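Local coordinates for neurotoxin (Clostridium botulinum, PDB 1ZB7), which acts in the host cytosol as a zinc endopeptidase that cleaves synaptobrevins-1, -2 and -3, at residues Y10-P13 against D18-M21; P76-T81 against C196-N201; F329-D332 against K336-V339; N388-Q393 against N416-E421. One frame throughout, in Å; residues are numbered along the deposited sequence. Where two conformers were deposited one is given.

Contact 1: Y10-P13 against D18-M21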
loop_
_atom_site.group_PDB
_atom_site.type_symbol
_atom_site.label_atom_id
_atom_site.label_comp_id
_atom_site.label_asym_id
_atom_site.label_seq_id
_atom_site.Cartn_x
_atom_site.Cartn_y
_atom_site.Cartn_z
ATOM N N TYR A 10 37.283 13.800 14.175
ATOM C CA TYR A 10 36.508 14.500 15.154
ATOM C C TYR A 10 37.273 15.504 15.976
ATOM O O TYR A 10 36.764 16.577 16.256
ATOM C CB TYR A 10 35.758 13.591 16.104
ATOM C CG TYR A 10 34.759 14.406 16.912
ATOM C CD1 TYR A 10 33.584 14.855 16.324
ATOM C CD2 TYR A 10 35.002 14.785 18.215
ATOM C CE1 TYR A 10 32.695 15.595 17.012
ATOM C CE2 TYR A 10 34.069 15.540 18.921
ATOM C CZ TYR A 10 32.920 15.929 18.307
ATOM O OH TYR A 10 31.942 16.656 18.953
ATOM N N ASN A 11 38.506 15.175 16.319
ATOM C CA ASN A 11 39.334 16.039 17.173
ATOM C C ASN A 11 40.148 17.093 16.488
ATOM O O ASN A 11 40.805 17.890 17.149
ATOM C CB ASN A 11 40.208 15.175 18.111
ATOM C CG ASN A 11 41.373 14.437 17.372
ATOM O OD1 ASN A 11 41.566 14.521 16.128
ATOM N ND2 ASN A 11 42.125 13.684 18.153
ATOM N N ASP A 12 40.056 17.151 15.163
ATOM C CA ASP A 12 40.659 18.211 14.391
ATOM C C ASP A 12 40.106 19.526 14.996
ATOM O O ASP A 12 38.886 19.616 15.234
ATOM C CB ASP A 12 40.218 18.146 12.929
ATOM C CG ASP A 12 40.932 17.042 12.062
ATOM O OD1 ASP A 12 41.913 16.347 12.487
ATOM O OD2 ASP A 12 40.423 16.864 10.919
ATOM N N PRO A 13 40.977 20.535 15.271
ATOM C CA PRO A 13 40.472 21.779 15.899
ATOM C C PRO A 13 39.525 22.677 15.061
ATOM O O PRO A 13 39.559 22.746 13.807
ATOM C CB PRO A 13 41.734 22.535 16.307
ATOM C CG PRO A 13 42.868 21.890 15.618
ATOM C CD PRO A 13 42.450 20.553 15.101
ATOM N N ASP A 18 35.649 25.330 8.038
ATOM C CA ASP A 18 34.970 24.078 7.728
ATOM C C ASP A 18 34.834 23.187 8.966
ATOM O O ASP A 18 34.199 22.157 8.922
ATOM C CB ASP A 18 35.617 23.387 6.520
ATOM C CG ASP A 18 37.089 23.043 6.758
ATOM O OD1 ASP A 18 37.667 23.272 7.856
ATOM O OD2 ASP A 18 37.677 22.473 5.850
ATOM N N ILE A 19 35.377 23.651 10.077
ATOM C CA ILE A 19 35.143 23.037 11.382
ATOM C C ILE A 19 34.712 24.157 12.321
ATOM O O ILE A 19 35.493 25.082 12.599
ATOM C CB ILE A 19 36.370 22.255 11.936
ATOM C CG1 ILE A 19 36.797 21.193 10.933
ATOM C CG2 ILE A 19 35.983 21.604 13.245
ATOM C CD1 ILE A 19 38.084 20.438 11.223
ATOM N N ILE A 20 33.447 24.117 12.717
ATOM C CA ILE A 20 32.823 25.206 13.422
ATOM C C ILE A 20 31.903 24.721 14.546
ATOM O O ILE A 20 31.560 23.496 14.654
ATOM C CB ILE A 20 31.945 26.138 12.400
ATOM C CG1 ILE A 20 30.713 25.354 11.899
ATOM C CG2 ILE A 20 32.722 26.636 11.201
ATOM C CD1 ILE A 20 29.602 26.290 11.165
ATOM N N MET A 21 31.513 25.696 15.376
ATOM C CA MET A 21 30.412 25.643 16.328
ATOM C C MET A 21 29.189 26.274 15.713
ATOM O O MET A 21 29.235 27.372 15.202
ATOM C CB MET A 21 30.783 26.337 17.633
ATOM C CG MET A 21 31.968 25.673 18.386
ATOM S SD MET A 21 31.826 23.872 18.665
ATOM C CE MET A 21 30.677 23.788 20.037
#
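Below the Asp12 carboxylate, the stem makes the touch, Asp12 CB lying 3.6 Å from Ile19 CD1. Asp12 CG sits beside the backbone N (chi1 -77°), a turn that carries the acid back toward its own loop, where OD2 accepts a hydrogen bond from Asn9 N. The second flat group is the carbonyl of Pro13. Its oxygen lies beside Ile19, 3.7 Å from Ile19 CB and 3.8 Å from both Ile19 CG2 and CD1, so one polar atom rests among three carbons in van der Waals contact. Ile19 reaches Asp12 because its chain is extended beyond CG1 (chi2 173°), while CG2 stays closer to the backbone, 4.0 Å from Asp12 O. Only 126 Å² is buried, consistent with a light van der Waals touch between the loop and the start of the strand. Lys35 NZ ties this loop down by bonding both Tyr10 O and Asp12 O. Strand 19-23 runs between strands 34-38 and 137-142 of the mixed sheet; Ile19 also packs on Phe37 of the former, while Tyr10 leans on helix 82-99.

Contact 2: P76-T81 against C196-N201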
loop_
_atom_site.group_PDB
_atom_site.type_symbol
_atom_site.label_atom_id
_atom_site.label_comp_id
_atom_site.label_asym_id
_atom_site.label_seq_id
_atom_site.Cartn_x
_atom_site.Cartn_y
_atom_site.Cartn_z
ATOM N N PRO A 76 20.580 4.746 24.072
ATOM C CA PRO A 76 20.970 6.014 24.668
ATOM C C PRO A 76 22.457 6.378 24.654
ATOM O O PRO A 76 22.818 7.503 24.835
ATOM C CB PRO A 76 20.571 5.861 26.102
ATOM C CG PRO A 76 19.870 4.687 26.214
ATOM C CD PRO A 76 19.879 3.893 25.000
ATOM N N THR A 77 23.279 5.414 24.396
ATOM C CA THR A 77 24.711 5.456 24.508
ATOM C C THR A 77 25.340 5.723 23.166
ATOM O O THR A 77 26.531 5.996 23.089
ATOM C CB THR A 77 25.086 4.075 25.040
ATOM O OG1 THR A 77 25.604 4.242 26.341
ATOM C CG2 THR A 77 26.019 3.226 24.121
ATOM N N TYR A 78 24.545 5.674 22.088
ATOM C CA TYR A 78 25.083 5.935 20.758
ATOM C C TYR A 78 25.525 7.392 20.713
ATOM O O TYR A 78 24.860 8.275 21.241
ATOM C CB TYR A 78 24.049 5.600 19.696
ATOM C CG TYR A 78 24.510 5.687 18.275
ATOM C CD1 TYR A 78 25.509 4.888 17.832
ATOM C CD2 TYR A 78 23.858 6.539 17.341
ATOM C CE1 TYR A 78 25.936 4.929 16.540
ATOM C CE2 TYR A 78 24.255 6.582 16.028
ATOM C CZ TYR A 78 25.314 5.803 15.611
ATOM O OH TYR A 78 25.742 5.781 14.268
ATOM N N LEU A 79 26.655 7.632 20.074
ATOM C CA LEU A 79 27.266 8.967 19.937
ATOM C C LEU A 79 27.579 9.788 21.185
ATOM O O LEU A 79 27.481 11.006 21.143
ATOM C CB LEU A 79 26.433 9.862 18.996
ATOM C CG LEU A 79 26.202 9.344 17.614
ATOM C CD1 LEU A 79 25.610 10.374 16.759
ATOM C CD2 LEU A 79 27.492 8.871 17.001
ATOM N N LYS A 80 27.915 9.165 22.288
ATOM C CA LYS A 80 28.306 9.871 23.496
ATOM C C LYS A 80 29.771 10.118 23.655
ATOM O O LYS A 80 30.121 11.092 24.270
ATOM C CB LYS A 80 27.899 9.094 24.753
ATOM C CG LYS A 80 26.430 8.901 24.842
ATOM C CD LYS A 80 25.610 10.191 24.598
ATOM C CE LYS A 80 24.463 9.898 23.612
ATOM N NZ LYS A 80 23.250 10.493 24.133
ATOM N N THR A 81 30.617 9.192 23.213
ATOM C CA THR A 81 32.045 9.437 23.296
ATOM C C THR A 81 32.571 10.034 22.006
ATOM O O THR A 81 32.047 9.775 20.949
ATOM C CB THR A 81 32.836 8.212 23.602
ATOM O OG1 THR A 81 32.976 7.424 22.414
ATOM C CG2 THR A 81 32.193 7.429 24.662
ATOM N N CYS A 196 21.369 7.342 11.160
ATOM C CA CYS A 196 22.154 6.304 11.760
ATOM C C CYS A 196 22.761 5.371 10.708
ATOM O O CYS A 196 22.087 4.486 10.173
ATOM C CB CYS A 196 21.298 5.493 12.697
ATOM S SG CYS A 196 22.254 4.243 13.586
ATOM N N PRO A 197 24.021 5.584 10.357
ATOM C CA PRO A 197 24.550 4.778 9.260
ATOM C C PRO A 197 24.736 3.288 9.530
ATOM O O PRO A 197 24.711 2.461 8.600
ATOM C CB PRO A 197 25.861 5.447 8.971
ATOM C CG PRO A 197 26.205 6.167 10.303
ATOM C CD PRO A 197 24.965 6.643 10.810
ATOM N N SER A 198 24.892 2.976 10.807
ATOM C CA SER A 198 25.231 1.693 11.298
ATOM C C SER A 198 23.969 0.838 11.670
ATOM O O SER A 198 24.047 -0.379 11.926
ATOM C CB SER A 198 26.243 1.883 12.427
ATOM O OG SER A 198 25.752 2.529 13.568
ATOM N N CYS A 199 22.826 1.466 11.529
ATOM C CA CYS A 199 21.510 0.832 11.764
ATOM C C CYS A 199 20.883 0.390 10.423
ATOM O O CYS A 199 20.528 1.241 9.655
ATOM C CB CYS A 199 20.562 1.754 12.497
ATOM S SG CYS A 199 19.030 0.922 12.578
ATOM N N LEU A 200 20.780 -0.905 10.127
ATOM C CA LEU A 200 20.439 -1.341 8.785
ATOM C C LEU A 200 19.023 -1.807 8.731
ATOM O O LEU A 200 18.601 -2.622 9.571
ATOM C CB LEU A 200 21.385 -2.443 8.325
ATOM C CG LEU A 200 22.909 -2.143 8.328
ATOM C CD1 LEU A 200 23.748 -3.373 7.993
ATOM C CD2 LEU A 200 23.261 -0.974 7.425
ATOM N N ASN A 201 18.278 -1.282 7.784
ATOM C CA ASN A 201 16.933 -1.787 7.455
ATOM C C ASN A 201 17.076 -3.206 6.945
ATOM O O ASN A 201 18.004 -3.517 6.246
ATOM C CB ASN A 201 16.285 -0.999 6.282
ATOM C CG ASN A 201 16.094 0.401 6.577
ATOM O OD1 ASN A 201 15.657 0.687 7.697
ATOM N ND2 ASN A 201 16.370 1.349 5.579
#
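Tyr78 drives its phenol into the turn formed by Cys196, Pro197 and Ser198, and all three gather round the phenol oxygen. With CG anti to the backbone N (chi1 -174°), the ring projects from the loop and brings OH to the turn. Cys196 SG approaches obliquely, 4.5 Å from the Tyr78 ring centroid and 38° off its normal, a sulfur-aromatic contact in which SG also lies beside Tyr78 CE2, at 3.9 Å. Ser198 OG is likewise oblique, on the CE1 side, 3.8 Å from Tyr78 CE1 and 3.3 Å from Tyr78 OH. Pro197 crosses the phenol at a slant, with CD 3.6 Å from Tyr78 OH. On one ring face lies Leu79 CG, 3.6 Å above the plane and displaced toward the rim. Each partner stands on a tight bend: Tyr78 and Leu79 are the central residues of a type II turn from Thr77 to Lys80, and Pro197 and Ser198 those of a type I turn from Cys196 to Cys199. Phe88 of helix 82-99 packs against Tyr78, Leu79 and Pro197. The Cys-Pro-Ser-Cys turn is a CXXC sequence whose disulfide is observed, yet in the Cys199 conformer described its SG is 4.7 Å from Cys196 SG, so the link probably belongs to the other conformer. Chemically, the phenol meets a sulfur, a proline ring and a hydroxyl that bonds Lys381 NZ; that positive charge, close to the phenol, might modestly stabilise negative charge on the oxygens there.

Contact 3: F329-D332 against K336-V339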
loop_
_atom_site.group_PDB
_atom_site.type_symbol
_atom_site.label_atom_id
_atom_site.label_comp_id
_atom_site.label_asym_id
_atom_site.label_seq_id
_atom_site.Cartn_x
_atom_site.Cartn_y
_atom_site.Cartn_z
ATOM N N PHE A 329 15.909 29.133 -15.326
ATOM C CA PHE A 329 15.123 30.220 -15.929
ATOM C C PHE A 329 15.776 30.729 -17.189
ATOM O O PHE A 329 16.995 30.642 -17.336
ATOM C CB PHE A 329 15.025 31.376 -14.961
ATOM C CG PHE A 329 14.249 31.078 -13.707
ATOM C CD1 PHE A 329 13.149 30.233 -13.702
ATOM C CD2 PHE A 329 14.637 31.651 -12.483
ATOM C CE1 PHE A 329 12.445 29.981 -12.547
ATOM C CE2 PHE A 329 13.912 31.414 -11.327
ATOM C CZ PHE A 329 12.823 30.569 -11.374
ATOM N N VAL A 330 14.949 31.250 -18.114
ATOM C CA VAL A 330 15.455 32.031 -19.236
ATOM C C VAL A 330 15.399 33.522 -18.900
ATOM O O VAL A 330 14.625 33.966 -18.087
ATOM C CB VAL A 330 14.834 31.660 -20.585
ATOM C CG1 VAL A 330 15.283 30.241 -20.925
ATOM C CG2 VAL A 330 13.283 31.740 -20.571
ATOM N N GLU A 331 16.320 34.260 -19.460
ATOM C CA GLU A 331 16.482 35.674 -19.169
ATOM C C GLU A 331 16.339 36.367 -20.468
ATOM O O GLU A 331 16.988 35.969 -21.389
ATOM C CB GLU A 331 17.912 35.973 -18.664
ATOM C CG GLU A 331 17.973 37.281 -17.927
ATOM C CD GLU A 331 19.293 37.577 -17.362
ATOM O OE1 GLU A 331 20.026 36.627 -16.973
ATOM O OE2 GLU A 331 19.534 38.803 -17.242
ATOM N N ASP A 332 15.464 37.364 -20.559
ATOM C CA ASP A 332 15.283 38.099 -21.810
ATOM C C ASP A 332 16.271 39.268 -21.851
ATOM O O ASP A 332 17.003 39.531 -20.842
ATOM C CB ASP A 332 13.784 38.439 -22.039
ATOM C CG ASP A 332 13.267 39.592 -21.193
ATOM O OD1 ASP A 332 13.989 40.254 -20.380
ATOM O OD2 ASP A 332 12.063 39.867 -21.354
ATOM N N LYS A 336 14.595 40.268 -17.718
ATOM C CA LYS A 336 13.451 39.508 -17.118
ATOM C C LYS A 336 13.500 38.025 -17.256
ATOM O O LYS A 336 13.665 37.484 -18.370
ATOM C CB LYS A 336 12.094 40.029 -17.643
ATOM C CG LYS A 336 11.915 41.558 -17.327
ATOM C CD LYS A 336 11.917 41.931 -15.772
ATOM C CE LYS A 336 12.106 43.413 -15.545
ATOM N NZ LYS A 336 13.471 43.806 -16.051
ATOM N N TYR A 337 13.260 37.365 -16.089
ATOM C CA TYR A 337 13.232 35.950 -15.984
ATOM C C TYR A 337 11.874 35.374 -16.237
ATOM O O TYR A 337 10.825 35.964 -15.873
ATOM C CB TYR A 337 13.703 35.499 -14.607
ATOM C CG TYR A 337 15.064 36.055 -14.251
ATOM C CD1 TYR A 337 16.236 35.430 -14.707
ATOM C CD2 TYR A 337 15.176 37.259 -13.529
ATOM C CE1 TYR A 337 17.474 35.937 -14.373
ATOM C CE2 TYR A 337 16.444 37.825 -13.217
ATOM C CZ TYR A 337 17.590 37.131 -13.621
ATOM O OH TYR A 337 18.827 37.614 -13.250
ATOM N N SER A 338 11.893 34.198 -16.878
ATOM C CA SER A 338 10.677 33.467 -17.188
ATOM C C SER A 338 11.001 31.962 -17.154
ATOM O O SER A 338 12.154 31.555 -17.069
ATOM C CB SER A 338 10.069 33.926 -18.512
ATOM O OG SER A 338 10.854 33.410 -19.587
ATOM N N VAL A 339 9.948 31.153 -17.080
ATOM C CA VAL A 339 10.035 29.697 -17.092
ATOM C C VAL A 339 9.738 29.188 -18.481
ATOM O O VAL A 339 8.619 29.380 -19.020
ATOM C CB VAL A 339 9.024 29.042 -16.149
ATOM C CG1 VAL A 339 9.159 27.488 -16.190
ATOM C CG2 VAL A 339 9.221 29.523 -14.736
HETATM O O HOH W 1 20.894 36.582 -13.938
#
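Lys336 and Tyr337 each have 73 Å² covered across this hairpin, and Phe329 has 65 Å². Lys336 works through its backbone: its O accepts Asp332 N at 2.8 Å, nearly straight at 160°, and its N donates at 2.7 Å to Asp332 OD1, swung there by a chi1 of 76° that sets CG between backbone N and carbonyl carbon. That carboxylate oxygen is approached from above its plane and also receives Asn334 N. Lys336 CB lies 3.3 Å from Asp332 OD1, the two side chains running alongside each other, though NZ leads away.

Tyr337 is paired with Glu331 in a non-hydrogen-bonded antiparallel position, and their side chains run the same way on one face of the ribbon. The Glu331 carboxylate is turned 41° from the ring plane, with OE1 3.7 Å from Tyr337 CE1; OE1 is also held by a salt bridge to Lys324.

Phe329 continues this packing at the other end. Its CB is 4.2 Å from Tyr337 CD1, and its CE1 meets Val339 CG2 at 3.9 Å. Between them, Val330 and Ser338 form the hydrogen-bonded pair, joined by two backbone bonds of about 3.0 Å each.

This short two-stranded hairpin lies at the surface between helices 316-327 and 341-354: Tyr337 rests on Lys320 and Lys324 of the first, Val330 on Lys343 of the second, and Phe329 and Val339 on helix 282-303.

Contact 4: N388-Q393 against N416-E421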
loop_
_atom_site.group_PDB
_atom_site.type_symbol
_atom_site.label_atom_id
_atom_site.label_comp_id
_atom_site.label_asym_id
_atom_site.label_seq_id
_atom_site.Cartn_x
_atom_site.Cartn_y
_atom_site.Cartn_z
ATOM N N ASN A 388 37.262 -2.480 5.269
ATOM C CA ASN A 388 37.260 -2.755 3.818
ATOM C C ASN A 388 37.210 -4.246 3.400
ATOM O O ASN A 388 36.883 -4.542 2.270
ATOM C CB ASN A 388 38.369 -2.014 3.077
ATOM C CG ASN A 388 38.150 -0.512 3.041
ATOM O OD1 ASN A 388 37.064 0.000 2.740
ATOM N ND2 ASN A 388 39.191 0.205 3.328
ATOM N N THR A 389 37.394 -5.174 4.317
ATOM C CA THR A 389 37.101 -6.589 3.994
ATOM C C THR A 389 35.613 -6.910 3.975
ATOM O O THR A 389 35.213 -8.007 3.520
ATOM C CB THR A 389 37.811 -7.552 4.952
ATOM O OG1 THR A 389 37.297 -7.386 6.253
ATOM C CG2 THR A 389 39.324 -7.272 4.980
ATOM N N ILE A 390 34.786 -5.932 4.402
ATOM C CA ILE A 390 33.346 -6.138 4.628
ATOM C C ILE A 390 32.510 -5.089 3.861
ATOM O O ILE A 390 31.445 -5.384 3.402
ATOM C CB ILE A 390 32.975 -6.014 6.178
ATOM C CG1 ILE A 390 33.662 -7.080 7.041
ATOM C CG2 ILE A 390 31.431 -6.028 6.402
ATOM C CD1 ILE A 390 32.965 -8.402 7.028
ATOM N N TYR A 391 32.953 -3.837 3.826
ATOM C CA TYR A 391 32.216 -2.777 3.140
ATOM C C TYR A 391 33.172 -1.864 2.468
ATOM O O TYR A 391 34.009 -1.275 3.132
ATOM C CB TYR A 391 31.300 -2.035 4.126
ATOM C CG TYR A 391 30.363 -1.071 3.516
ATOM C CD1 TYR A 391 29.177 -1.474 2.944
ATOM C CD2 TYR A 391 30.686 0.284 3.458
ATOM C CE1 TYR A 391 28.323 -0.565 2.352
ATOM C CE2 TYR A 391 29.870 1.175 2.861
ATOM C CZ TYR A 391 28.666 0.762 2.308
ATOM O OH TYR A 391 27.824 1.717 1.734
ATOM N N THR A 392 33.040 -1.733 1.142
ATOM C CA THR A 392 33.926 -0.841 0.347
ATOM C C THR A 392 33.129 0.276 -0.361
ATOM O O THR A 392 31.916 0.157 -0.619
ATOM C CB THR A 392 34.755 -1.610 -0.712
ATOM O OG1 THR A 392 33.886 -2.049 -1.757
ATOM C CG2 THR A 392 35.522 -2.812 -0.107
ATOM N N GLN A 393 33.840 1.365 -0.653
ATOM C CA GLN A 393 33.335 2.450 -1.434
ATOM C C GLN A 393 32.735 2.024 -2.758
ATOM O O GLN A 393 31.609 2.445 -3.125
ATOM C CB GLN A 393 34.467 3.440 -1.700
ATOM C CG GLN A 393 34.667 4.368 -0.542
ATOM C CD GLN A 393 35.728 5.469 -0.813
ATOM O OE1 GLN A 393 35.924 5.964 -2.005
ATOM N NE2 GLN A 393 36.375 5.894 0.317
ATOM N N ASN A 416 25.986 -13.489 4.603
ATOM C CA ASN A 416 27.036 -12.556 5.007
ATOM C C ASN A 416 26.887 -12.180 6.500
ATOM O O ASN A 416 26.792 -11.012 6.885
ATOM C CB ASN A 416 27.034 -11.299 4.079
ATOM C CG ASN A 416 28.327 -10.512 4.206
ATOM O OD1 ASN A 416 29.275 -11.038 4.783
ATOM N ND2 ASN A 416 28.360 -9.235 3.747
ATOM N N LYS A 417 26.794 -13.205 7.317
ATOM C CA LYS A 417 26.611 -13.062 8.760
ATOM C C LYS A 417 27.684 -12.250 9.488
ATOM O O LYS A 417 27.425 -11.597 10.496
ATOM C CB LYS A 417 26.506 -14.465 9.389
ATOM C CG LYS A 417 25.222 -15.196 9.017
ATOM C CD LYS A 417 24.898 -16.318 10.038
ATOM C CE LYS A 417 23.447 -16.852 9.933
ATOM N NZ LYS A 417 22.473 -15.672 9.794
ATOM N N GLU A 418 28.885 -12.267 8.981
ATOM C CA GLU A 418 29.970 -11.546 9.644
ATOM C C GLU A 418 29.769 -10.005 9.531
ATOM O O GLU A 418 30.340 -9.190 10.300
ATOM C CB GLU A 418 31.313 -12.015 9.047
ATOM C CG GLU A 418 31.513 -11.455 7.675
ATOM C CD GLU A 418 32.779 -11.941 6.996
ATOM O OE1 GLU A 418 33.885 -11.607 7.498
ATOM O OE2 GLU A 418 32.647 -12.570 5.913
ATOM N N ALA A 419 28.915 -9.589 8.590
ATOM C CA ALA A 419 28.738 -8.173 8.326
ATOM C C ALA A 419 27.973 -7.432 9.438
ATOM O O ALA A 419 28.083 -6.218 9.569
ATOM C CB ALA A 419 28.081 -8.013 7.007
ATOM N N TYR A 420 27.233 -8.159 10.271
ATOM C CA TYR A 420 26.187 -7.523 11.139
ATOM C C TYR A 420 25.983 -8.260 12.398
ATOM O O TYR A 420 26.354 -9.380 12.506
ATOM C CB TYR A 420 24.812 -7.440 10.435
ATOM C CG TYR A 420 24.139 -8.774 10.299
ATOM C CD1 TYR A 420 23.292 -9.272 11.306
ATOM C CD2 TYR A 420 24.316 -9.529 9.163
ATOM C CE1 TYR A 420 22.680 -10.566 11.189
ATOM C CE2 TYR A 420 23.717 -10.773 9.019
ATOM C CZ TYR A 420 22.928 -11.293 10.028
ATOM O OH TYR A 420 22.373 -12.508 9.801
ATOM N N GLU A 421 25.255 -7.658 13.316
ATOM C CA GLU A 421 24.764 -8.389 14.466
ATOM C C GLU A 421 23.290 -8.060 14.735
ATOM O O GLU A 421 22.820 -6.939 14.409
ATOM C CB GLU A 421 25.757 -8.137 15.635
ATOM C CG GLU A 421 25.489 -6.962 16.500
ATOM C CD GLU A 421 26.438 -5.716 16.361
ATOM O OE1 GLU A 421 27.325 -5.588 15.448
ATOM O OE2 GLU A 421 26.229 -4.808 17.220
HETATM O O HOH W 2 30.586 -7.745 2.640
#
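Ile390 and Ala419 bring the two backbones closest, their CA atoms 6.2 Å apart. Segment 388-393 is irregular throughout, whereas 416-421 contains a single 3-10 turn over 417-419, evidenced by the bond from Ala419 N to Asn416 O at 3.1 Å. The two segments are linked by a bridging water rather than a direct polar bond: it lies 2.6 Å from Ile390 O, to which it can donate although other acceptors compete for its protons, and accepts from Asn416 ND2 at 2.9 Å. The same amide nitrogen also reaches Gly410 O, two acceptors for one amide group, which probably hold its orientation.

The 3-10 segment is followed, after Tyr420, by the short outer strand of the four-stranded antiparallel sheet, where the backbone of Glu421 bonds that of Lys381 in strand 377-381. Segments 388-393 and 416-421 both belong to the long excursion linking those strands.

Among the side chains, Ile390 supplies both branches. Its CG2 packs on Ala419 CB at 3.9 Å, while CD1 lies over Glu418, 3.4 Å from Glu418 CG and also 3.4 Å from Glu418 OE1. The bend at chi2 (-82°) turns CD1 back across the acid's aliphatic stem. Glu418 is extended beyond CG, so its stem and carboxylate lie against the same methyl; Glu418 O accepts a bond from Lys384 NZ. Tyr391 packs on Leu95 and Arg98 of helix 82-99.

In the fold
Contacts 1, 2 and 4 share helix 82-99 as a common neighbour: Tyr10, Tyr78 and Tyr391 each lean on it. The centres of contacts 2 and 4 are about 17 Å apart, with nearest atoms about 5 Å apart, and strand 377-381 lies beside both. Contact 1 sits about 21 Å from contact 2, centre to centre. Contact 3 stands alone, its centre about 47 Å from that of contact 2 and 50 Å from that of contact 4, across the centre of the chain. The HExxH zinc motif lies in helix 224-239, whose start is touched by Leu200 from contact 2 and Tyr391 from contact 4.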